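Triacylglycerol lipase (PDB 5AH1) hydrolyses synthetic polyesters and probably triacylglycerols, as a zinc-binding alpha/beta-hydrolase. Local coordinates at residues W220-S225 against D325-S330; N77-L82 against N174-I179. All coordinates share one frame; numbering follows the deposited sequence.

Interactions 1 and 2 are two pieces of one parallel sheet, the core of the alpha/beta-hydrolase fold, and their centres lie about 9 Å apart. Strand 176-181 of interaction 2 is the direct neighbour of strand 221-227 of interaction 1, so the two contacts meet across that shared boundary. Ser223 OG and His177 ND1, 2.7 Å apart, are probably hydrogen-bonded, and the backbone bond from His222 N to Ile176 O, 2.8 Å, stitches the strands together. His222 packs edge-to-face with Tyr78. Strand 176-181 runs on to Ser182 of a GxSxG sequence, consistent with the nucleophile elbow of this family; the side chains of Ile179 and Ser225 lie near that motif without touching it.

Interaction 1 of 2, residues W220-S225 against D325-S330; sequences WIHSVS and DVYYFS
The carbonyl oxygen of Tyr327 takes the shortest direct hydrogen bond between the two segments, 2.8 Å from Val224 N, and the Ser223 CA-H also leans on it. Phe329 N to Val224 O and Tyr327 N to His222 O continue the ladder of a parallel pair; the latter, where the chain turns a corner at His222, is longer at 3.1 Å. That imidazole swings back beside its own carbonyl, CG anti to the backbone N (chi1 -162°), and presents a face to the edge of the Tyr327 ring in a T-shaped pair, planes at 77°. At the imidazole edge a water lies in plane, 2.8 Å from His222 ND1, and donates to Asp325 O, tying the entries of both strands together. On the face opposite Ser223 and Tyr327, the isopropyl group of Val224 rests alongside the Tyr328 ring, CB 3.6 Å from CD2, while its CG2 meets Val326 CG1 at 4.0 Å. Ser225 OG approaches Phe329 CB and is hydrogen-bonded to Tyr443 OH. Helix 437-448 thus covers the face bearing Ser223, Ser225 and Phe329, Thr192 of helix 183-197 packs against Val224 and Tyr328, and strands 176-181 and 415-417 flank the pair within the central sheet.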
ATOM      1  N   TRP A 220      -2.221 -18.947  -6.287  1.00 10.27           N
ATOM      2  CA  TRP A 220      -0.874 -18.826  -5.748  1.00  9.42           C
ATOM      3  C   TRP A 220      -0.836 -18.107  -4.405  1.00  8.60           C
ATOM      4  O   TRP A 220       0.213 -18.041  -3.778  1.00  9.53           O
ATOM      5  CB  TRP A 220      -0.035 -17.992  -6.703  1.00  9.25           C
ATOM      6  CG  TRP A 220       0.242 -18.606  -8.038  1.00  9.99           C
ATOM      7  CD1 TRP A 220      -0.141 -19.840  -8.494  1.00 11.20           C
ATOM      8  CD2 TRP A 220       1.007 -18.012  -9.089  1.00 10.41           C
ATOM      9  NE1 TRP A 220       0.340 -20.038  -9.769  1.00 12.18           N
ATOM     10  CE2 TRP A 220       1.052 -18.934 -10.151  1.00 11.44           C
ATOM     11  CE3 TRP A 220       1.660 -16.779  -9.234  1.00 10.62           C
ATOM     12  CZ2 TRP A 220       1.734 -18.670 -11.344  1.00 12.28           C
ATOM     13  CZ3 TRP A 220       2.329 -16.515 -10.408  1.00 11.47           C
ATOM     14  CH2 TRP A 220       2.355 -17.457 -11.455  1.00 12.43           C
ATOM     15  N   ILE A 221      -1.967 -17.519  -4.008  1.00  9.00           N
ATOM     16  CA  ILE A 221      -2.027 -16.608  -2.873  1.00  8.13           C
ATOM     17  C   ILE A 221      -2.853 -17.241  -1.753  1.00  9.01           C
ATOM     18  O   ILE A 221      -4.029 -17.528  -1.935  1.00 10.04           O
ATOM     19  CB  ILE A 221      -2.661 -15.267  -3.275  1.00  8.41           C
ATOM     20  CG1 ILE A 221      -1.999 -14.706  -4.551  1.00  8.98           C
ATOM     21  CG2 ILE A 221      -2.570 -14.328  -2.114  1.00  8.81           C
ATOM     22  CD1 ILE A 221      -0.504 -14.521  -4.469  1.00  9.70           C
ATOM     23  N   HIS A 222      -2.224 -17.497  -0.612  1.00  8.77           N
ATOM     24  CA  HIS A 222      -2.947 -18.076   0.512  1.00  8.19           C
ATOM     25  C   HIS A 222      -3.668 -17.021   1.345  1.00  8.89           C
ATOM     26  O   HIS A 222      -4.771 -17.263   1.844  1.00  9.07           O
ATOM     27  CB  HIS A 222      -2.003 -18.886   1.399  1.00  9.01           C
ATOM     28  CG  HIS A 222      -2.709 -19.831   2.306  1.00 10.34           C
ATOM     29  ND1 HIS A 222      -3.717 -20.661   1.871  1.00 12.34           N
ATOM     30  CD2 HIS A 222      -2.537 -20.097   3.622  1.00 11.49           C
ATOM     31  CE1 HIS A 222      -4.135 -21.401   2.881  1.00 13.38           C
ATOM     32  NE2 HIS A 222      -3.449 -21.064   3.956  1.00 12.99           N
ATOM     33  N   SER A 223      -3.039 -15.865   1.521  1.00  8.51           N
ATOM     34  CA  SER A 223      -3.646 -14.775   2.247  1.00  8.29           C
ATOM     35  C   SER A 223      -3.227 -13.438   1.688  1.00  8.10           C
ATOM     36  O   SER A 223      -2.154 -13.288   1.114  1.00  8.37           O
ATOM     37  CB  SER A 223      -3.285 -14.847   3.734  1.00  9.03           C
ATOM     38  OG  SER A 223      -1.933 -14.503   3.968  1.00  8.98           O
ATOM     39  N   VAL A 224      -4.115 -12.479   1.905  1.00  7.61           N
ATOM     40  CA  VAL A 224      -3.935 -11.073   1.576  1.00  7.61           C
ATOM     41  C   VAL A 224      -4.180 -10.276   2.850  1.00  6.87           C
ATOM     42  O   VAL A 224      -5.247 -10.372   3.448  1.00  8.49           O
ATOM     43  CB  VAL A 224      -4.951 -10.648   0.496  1.00  7.39           C
ATOM     44  CG1 VAL A 224      -5.106  -9.125   0.402  1.00  8.27           C
ATOM     45  CG2 VAL A 224      -4.552 -11.241  -0.833  1.00  7.87           C
ATOM     46  N   SER A 225      -3.178  -9.515   3.281  1.00  7.43           N
ATOM     47  CA  SER A 225      -3.283  -8.670   4.460  1.00  7.40           C
ATOM     48  C   SER A 225      -3.059  -7.228   4.052  1.00  6.82           C
ATOM     49  O   SER A 225      -2.006  -6.907   3.486  1.00  8.09           O
ATOM     50  CB  SER A 225      -2.240  -9.052   5.505  1.00  7.83           C
ATOM     51  OG  SER A 225      -2.454 -10.342   6.030  1.00  8.11           O
ATOM     52  N   ASP A 325     -11.109 -18.775  -1.965  1.00 10.83           N
ATOM     53  CA  ASP A 325     -10.068 -19.664  -1.454  1.00 11.02           C
ATOM     54  C   ASP A 325      -8.869 -18.927  -0.849  1.00 11.01           C
ATOM     55  O   ASP A 325      -7.818 -19.524  -0.654  1.00 12.68           O
ATOM     56  CB  ASP A 325      -9.619 -20.601  -2.577  1.00 12.73           C
ATOM     57  CG  ASP A 325      -9.093 -19.872  -3.820  1.00 14.28           C
ATOM     58  OD1 ASP A 325      -9.397 -18.679  -4.071  1.00 13.22           O
ATOM     59  OD2 ASP A 325      -8.361 -20.536  -4.585  1.00 17.20           O
ATOM     60  N   VAL A 326      -9.040 -17.637  -0.544  1.00  9.27           N
ATOM     61  CA  VAL A 326      -7.985 -16.812   0.014  1.00  9.43           C
ATOM     62  C   VAL A 326      -8.468 -16.201   1.330  1.00  9.05           C
ATOM     63  O   VAL A 326      -9.622 -15.755   1.436  1.00  9.91           O
ATOM     64  CB  VAL A 326      -7.619 -15.678  -1.004  1.00  9.25           C
ATOM     65  CG1 VAL A 326      -6.554 -14.739  -0.445  1.00  9.31           C
ATOM     66  CG2 VAL A 326      -7.177 -16.268  -2.334  1.00  9.18           C
ATOM     67  N   TYR A 327      -7.581 -16.158   2.320  1.00  8.65           N
ATOM     68  CA  TYR A 327      -7.868 -15.453   3.568  1.00  8.43           C
ATOM     69  C   TYR A 327      -7.550 -13.972   3.411  1.00  8.54           C
ATOM     70  O   TYR A 327      -6.489 -13.633   2.917  1.00  9.68           O
ATOM     71  CB  TYR A 327      -7.019 -16.025   4.715  1.00  9.66           C
ATOM     72  CG  TYR A 327      -7.342 -17.440   5.108  1.00 10.75           C
ATOM     73  CD1 TYR A 327      -8.354 -17.711   6.002  1.00 11.68           C
ATOM     74  CD2 TYR A 327      -6.609 -18.504   4.596  1.00 11.05           C
ATOM     75  CE1 TYR A 327      -8.627 -19.020   6.384  1.00 13.21           C
ATOM     76  CE2 TYR A 327      -6.883 -19.796   4.947  1.00 13.15           C
ATOM     77  CZ  TYR A 327      -7.890 -20.049   5.833  1.00 13.70           C
ATOM     78  OH  TYR A 327      -8.153 -21.350   6.192  1.00 16.03           O
ATOM     79  N   TYR A 328      -8.437 -13.107   3.880  1.00  8.29           N
ATOM     80  CA  TYR A 328      -8.216 -11.664   3.825  1.00  7.35           C
ATOM     81  C   TYR A 328      -8.235 -11.093   5.233  1.00  7.87           C
ATOM     82  O   TYR A 328      -9.135 -11.372   6.024  1.00  9.03           O
ATOM     83  CB  TYR A 328      -9.270 -10.959   2.944  1.00  8.01           C
ATOM     84  CG  TYR A 328      -9.161 -11.318   1.483  1.00  7.94           C
ATOM     85  CD1 TYR A 328      -9.753 -12.454   0.976  1.00  8.13           C
ATOM     86  CD2 TYR A 328      -8.501 -10.483   0.591  1.00  7.64           C
ATOM     87  CE1 TYR A 328      -9.632 -12.804  -0.358  1.00  7.54           C
ATOM     88  CE2 TYR A 328      -8.384 -10.818  -0.734  1.00  8.01           C
ATOM     89  CZ  TYR A 328      -8.976 -11.956  -1.220  1.00  7.35           C
ATOM     90  OH  TYR A 328      -8.878 -12.346  -2.532  1.00  8.82           O
ATOM     91  N   PHE A 329      -7.207 -10.314   5.538  1.00  7.28           N
ATOM     92  CA  PHE A 329      -7.077  -9.616   6.811  1.00  7.62           C
ATOM     93  C   PHE A 329      -6.913  -8.151   6.551  1.00  7.67           C
ATOM     94  O   PHE A 329      -6.154  -7.774   5.681  1.00  8.24           O
ATOM     95  CB  PHE A 329      -5.855 -10.140   7.582  1.00  8.63           C
ATOM     96  CG  PHE A 329      -5.948 -11.597   7.897  1.00  8.60           C
ATOM     97  CD1 PHE A 329      -6.633 -12.039   9.030  1.00  9.82           C
ATOM     98  CD2 PHE A 329      -5.394 -12.535   7.044  1.00 10.01           C
ATOM     99  CE1 PHE A 329      -6.744 -13.379   9.312  1.00 10.41           C
ATOM    100  CE2 PHE A 329      -5.512 -13.872   7.315  1.00 11.42           C
ATOM    101  CZ  PHE A 329      -6.192 -14.303   8.441  1.00 11.09           C
ATOM    102  N   SER A 330      -7.552  -7.337   7.366  1.00  7.90           N
ATOM    103  CA  SER A 330      -7.365  -5.890   7.289  1.00  7.99           C
ATOM    104  C   SER A 330      -7.019  -5.311   8.646  1.00  8.38           C
ATOM    105  O   SER A 330      -7.607  -5.680   9.674  1.00 10.02           O
ATOM    106  CB  SER A 330      -8.618  -5.207   6.761  1.00  8.88           C
ATOM    107  OG  SER A 330      -9.715  -5.550   7.583  1.00 10.40           O
TER
HETATM  108  O   HOH W   1      -5.502 -20.973  -0.275  1.00 17.57           O

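Interaction 2 of 2, residues N77-L82 against N174-I179; sequences NYPIVL and NKIHLI
Two adjacent parallel strands of the central alpha/beta-hydrolase sheet make this contact, the second of them leading toward the probable nucleophile elbow. Pro79 O accepts from His177 N at 2.8 Å in an almost straight bond, 177° at the hydrogen; Val81 then uses both its N, to His177 O, and its O, from Ile179 N, to carry the pairing onward. Before the strands begin, the Tyr78 ring lies flat over Lys175, whose CB stands 3.6 Å from the ring centroid and only 3° off its normal, a CH-pi contact. The lysine chain runs on alongside the ring as far as the phenol oxygen, then bends at its last torsion (chi4 -67°), sending NZ to the carbonyl oxygens of His219 and Asn172. The rings of His177 and Tyr78 are set obliquely, and His177 CD2 lies 3.3 Å from the backbone O of Tyr78, at the imidazole edge; ND1 and NE2 are hydrogen-bonded to Ser223 OG and Asn76 OD1, which fixes the rotation of this buried imidazole. Farther along, Ile80 CG2 touches Ile179 CD1 at 3.7 Å, and on the reverse face Val81 CG2 reaches Ile176 CD1 at 3.8 Å. Helix 437-448 packs over the face of Ile80, His177 and Ile179 through Ala444 and Leu447, while strand 117-120 borders the pair beyond Ile80 and Leu82, and strand 221-227 borders it beyond Ile176.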
ATOM      1  N   ASN A  77       3.880 -23.467   5.260  0.63 10.72           N
ATOM      2  CA  ASN A  77       5.251 -22.931   5.245  0.63 10.98           C
ATOM      3  C   ASN A  77       5.445 -21.864   4.163  0.63 11.18           C
ATOM      4  O   ASN A  77       6.565 -21.609   3.705  0.63 12.02           O
ATOM      5  CB  ASN A  77       6.275 -24.061   5.069  0.63 12.51           C
ATOM      6  CG  ASN A  77       6.023 -24.893   3.820  0.63 14.17           C
ATOM      7  OD1 ASN A  77       5.151 -24.578   3.011  0.63 15.79           O
ATOM      8  ND2 ASN A  77       6.799 -25.957   3.651  0.63 16.54           N
ATOM      9  N   TYR A  78       4.352 -21.219   3.767  1.00 10.11           N
ATOM     10  CA  TYR A  78       4.396 -20.251   2.683  1.00 10.33           C
ATOM     11  C   TYR A  78       5.150 -19.009   3.142  1.00  9.90           C
ATOM     12  O   TYR A  78       4.962 -18.532   4.259  1.00 10.41           O
ATOM     13  CB  TYR A  78       2.985 -19.864   2.281  1.00 10.65           C
ATOM     14  CG  TYR A  78       2.085 -21.020   1.910  1.00  9.81           C
ATOM     15  CD1 TYR A  78       2.559 -22.120   1.213  1.00 11.03           C
ATOM     16  CD2 TYR A  78       0.741 -20.999   2.259  1.00  9.70           C
ATOM     17  CE1 TYR A  78       1.722 -23.154   0.862  1.00 11.32           C
ATOM     18  CE2 TYR A  78      -0.114 -22.027   1.909  1.00 10.87           C
ATOM     19  CZ  TYR A  78       0.379 -23.121   1.235  1.00 10.97           C
ATOM     20  OH  TYR A  78      -0.492 -24.130   0.883  1.00 12.81           O
ATOM     21  N   PRO A  79       5.974 -18.438   2.248  1.00  9.97           N
ATOM     22  CA  PRO A  79       6.671 -17.196   2.601  1.00 10.37           C
ATOM     23  C   PRO A  79       5.776 -15.974   2.511  1.00  9.68           C
ATOM     24  O   PRO A  79       4.692 -16.015   1.922  1.00 10.04           O
ATOM     25  CB  PRO A  79       7.767 -17.096   1.544  1.00 11.69           C
ATOM     26  CG  PRO A  79       7.171 -17.752   0.370  1.00 12.56           C
ATOM     27  CD  PRO A  79       6.388 -18.918   0.920  1.00 11.03           C
ATOM     28  N   ILE A  80       6.266 -14.888   3.099  1.00  9.35           N
ATOM     29  CA  ILE A  80       5.628 -13.576   3.032  1.00  9.49           C
ATOM     30  C   ILE A  80       6.294 -12.757   1.931  1.00  8.71           C
ATOM     31  O   ILE A  80       7.513 -12.795   1.772  1.00  9.60           O
ATOM     32  CB  ILE A  80       5.772 -12.847   4.406  1.00 10.30           C
ATOM     33  CG1 ILE A  80       4.883 -13.529   5.452  1.00 12.02           C
ATOM     34  CG2 ILE A  80       5.460 -11.365   4.299  1.00 10.58           C
ATOM     35  CD1 ILE A  80       5.237 -13.189   6.887  1.00 12.38           C
ATOM     36  N   VAL A  81       5.487 -12.029   1.165  1.00  8.62           N
ATOM     37  CA  VAL A  81       5.975 -11.018   0.244  1.00  8.54           C
ATOM     38  C   VAL A  81       5.353  -9.685   0.666  1.00  7.87           C
ATOM     39  O   VAL A  81       4.131  -9.531   0.702  1.00  8.72           O
ATOM     40  CB  VAL A  81       5.637 -11.362  -1.237  1.00  9.04           C
ATOM     41  CG1 VAL A  81       6.032 -10.229  -2.171  1.00  9.92           C
ATOM     42  CG2 VAL A  81       6.330 -12.657  -1.652  1.00  9.30           C
ATOM     43  N   LEU A  82       6.225  -8.720   0.943  1.00  8.20           N
ATOM     44  CA  LEU A  82       5.853  -7.382   1.403  1.00  8.03           C
ATOM     45  C   LEU A  82       5.725  -6.429   0.218  1.00  8.04           C
ATOM     46  O   LEU A  82       6.591  -6.414  -0.655  1.00  8.70           O
ATOM     47  CB  LEU A  82       6.948  -6.861   2.340  1.00  8.82           C
ATOM     48  CG  LEU A  82       7.235  -7.690   3.593  1.00  8.83           C
ATOM     49  CD1 LEU A  82       8.480  -7.177   4.286  1.00  9.15           C
ATOM     50  CD2 LEU A  82       6.074  -7.659   4.557  1.00  9.50           C
ATOM     51  N   ASN A 174       3.218 -23.966  -4.220  1.00 12.59           N
ATOM     52  CA  ASN A 174       4.106 -23.038  -3.517  1.00 11.70           C
ATOM     53  C   ASN A 174       3.482 -21.650  -3.407  1.00 11.04           C
ATOM     54  O   ASN A 174       3.854 -20.715  -4.144  1.00 11.35           O
ATOM     55  CB  ASN A 174       5.445 -22.947  -4.244  1.00 13.63           C
ATOM     56  CG  ASN A 174       6.137 -24.281  -4.348  1.00 15.65           C
ATOM     57  OD1 ASN A 174       6.060 -25.114  -3.441  1.00 17.45           O
ATOM     58  ND2 ASN A 174       6.829 -24.495  -5.453  1.00 17.06           N
ATOM     59  N   LYS A 175       2.530 -21.536  -2.488  1.00 10.66           N
ATOM     60  CA  LYS A 175       1.771 -20.309  -2.310  1.00  9.64           C
ATOM     61  C   LYS A 175       2.549 -19.290  -1.489  1.00  9.45           C
ATOM     62  O   LYS A 175       3.596 -19.598  -0.905  1.00  9.90           O
ATOM     63  CB  LYS A 175       0.440 -20.611  -1.605  1.00 10.57           C
ATOM     64  CG  LYS A 175      -0.450 -21.628  -2.280  1.00 11.65           C
ATOM     65  CD  LYS A 175      -1.795 -21.675  -1.552  1.00 13.51           C
ATOM     66  CE  LYS A 175      -2.629 -22.872  -1.918  1.00 14.73           C
ATOM     67  NZ  LYS A 175      -3.078 -22.833  -3.305  1.00 16.49           N
ATOM     68  N   ILE A 176       2.037 -18.061  -1.465  1.00  8.64           N
ATOM     69  CA  ILE A 176       2.605 -17.013  -0.636  1.00  8.76           C
ATOM     70  C   ILE A 176       1.531 -16.287   0.168  1.00  8.44           C
ATOM     71  O   ILE A 176       0.343 -16.362  -0.141  1.00  9.61           O
ATOM     72  CB  ILE A 176       3.376 -15.964  -1.496  1.00  9.06           C
ATOM     73  CG1 ILE A 176       2.419 -15.193  -2.424  1.00  8.93           C
ATOM     74  CG2 ILE A 176       4.481 -16.650  -2.283  1.00  9.82           C
ATOM     75  CD1 ILE A 176       3.103 -14.050  -3.197  1.00 10.21           C
ATOM     76  N   HIS A 177       1.978 -15.569   1.192  1.00  8.32           N
ATOM     77  CA  HIS A 177       1.173 -14.616   1.936  1.00  8.52           C
ATOM     78  C   HIS A 177       1.574 -13.232   1.441  1.00  8.82           C
ATOM     79  O   HIS A 177       2.750 -12.883   1.516  1.00 10.15           O
ATOM     80  CB  HIS A 177       1.471 -14.659   3.424  1.00  9.19           C
ATOM     81  CG  HIS A 177       1.199 -15.976   4.067  1.00  8.79           C
ATOM     82  ND1 HIS A 177      -0.079 -16.438   4.299  1.00  9.21           N
ATOM     83  CD2 HIS A 177       2.042 -16.929   4.531  1.00  9.40           C
ATOM     84  CE1 HIS A 177      -0.005 -17.615   4.897  1.00  9.22           C
ATOM     85  NE2 HIS A 177       1.267 -17.939   5.044  1.00  9.64           N
ATOM     86  N   LEU A 178       0.619 -12.442   0.952  1.00  7.83           N
ATOM     87  CA  LEU A 178       0.910 -11.075   0.547  1.00  7.24           C
ATOM     88  C   LEU A 178       0.526 -10.121   1.658  1.00  6.89           C
ATOM     89  O   LEU A 178      -0.574 -10.215   2.212  1.00  7.89           O
ATOM     90  CB  LEU A 178       0.132 -10.701  -0.716  1.00  8.15           C
ATOM     91  CG  LEU A 178       0.705 -11.283  -2.007  1.00  9.25           C
ATOM     92  CD1 LEU A 178      -0.322 -11.184  -3.132  1.00  9.84           C
ATOM     93  CD2 LEU A 178       1.989 -10.575  -2.397  1.00  9.38           C
ATOM     94  N   ILE A 179       1.428  -9.202   1.978  1.00  7.39           N
ATOM     95  CA  ILE A 179       1.160  -8.147   2.946  1.00  7.67           C
ATOM     96  C   ILE A 179       1.423  -6.810   2.281  1.00  7.81           C
ATOM     97  O   ILE A 179       2.533  -6.570   1.809  1.00  8.33           O
ATOM     98  CB  ILE A 179       2.035  -8.289   4.225  1.00  8.66           C
ATOM     99  CG1 ILE A 179       1.815  -9.650   4.896  1.00  9.25           C
ATOM    100  CG2 ILE A 179       1.746  -7.158   5.195  1.00  9.54           C
ATOM    101  CD1 ILE A 179       2.622  -9.902   6.172  1.00 10.23           C
TER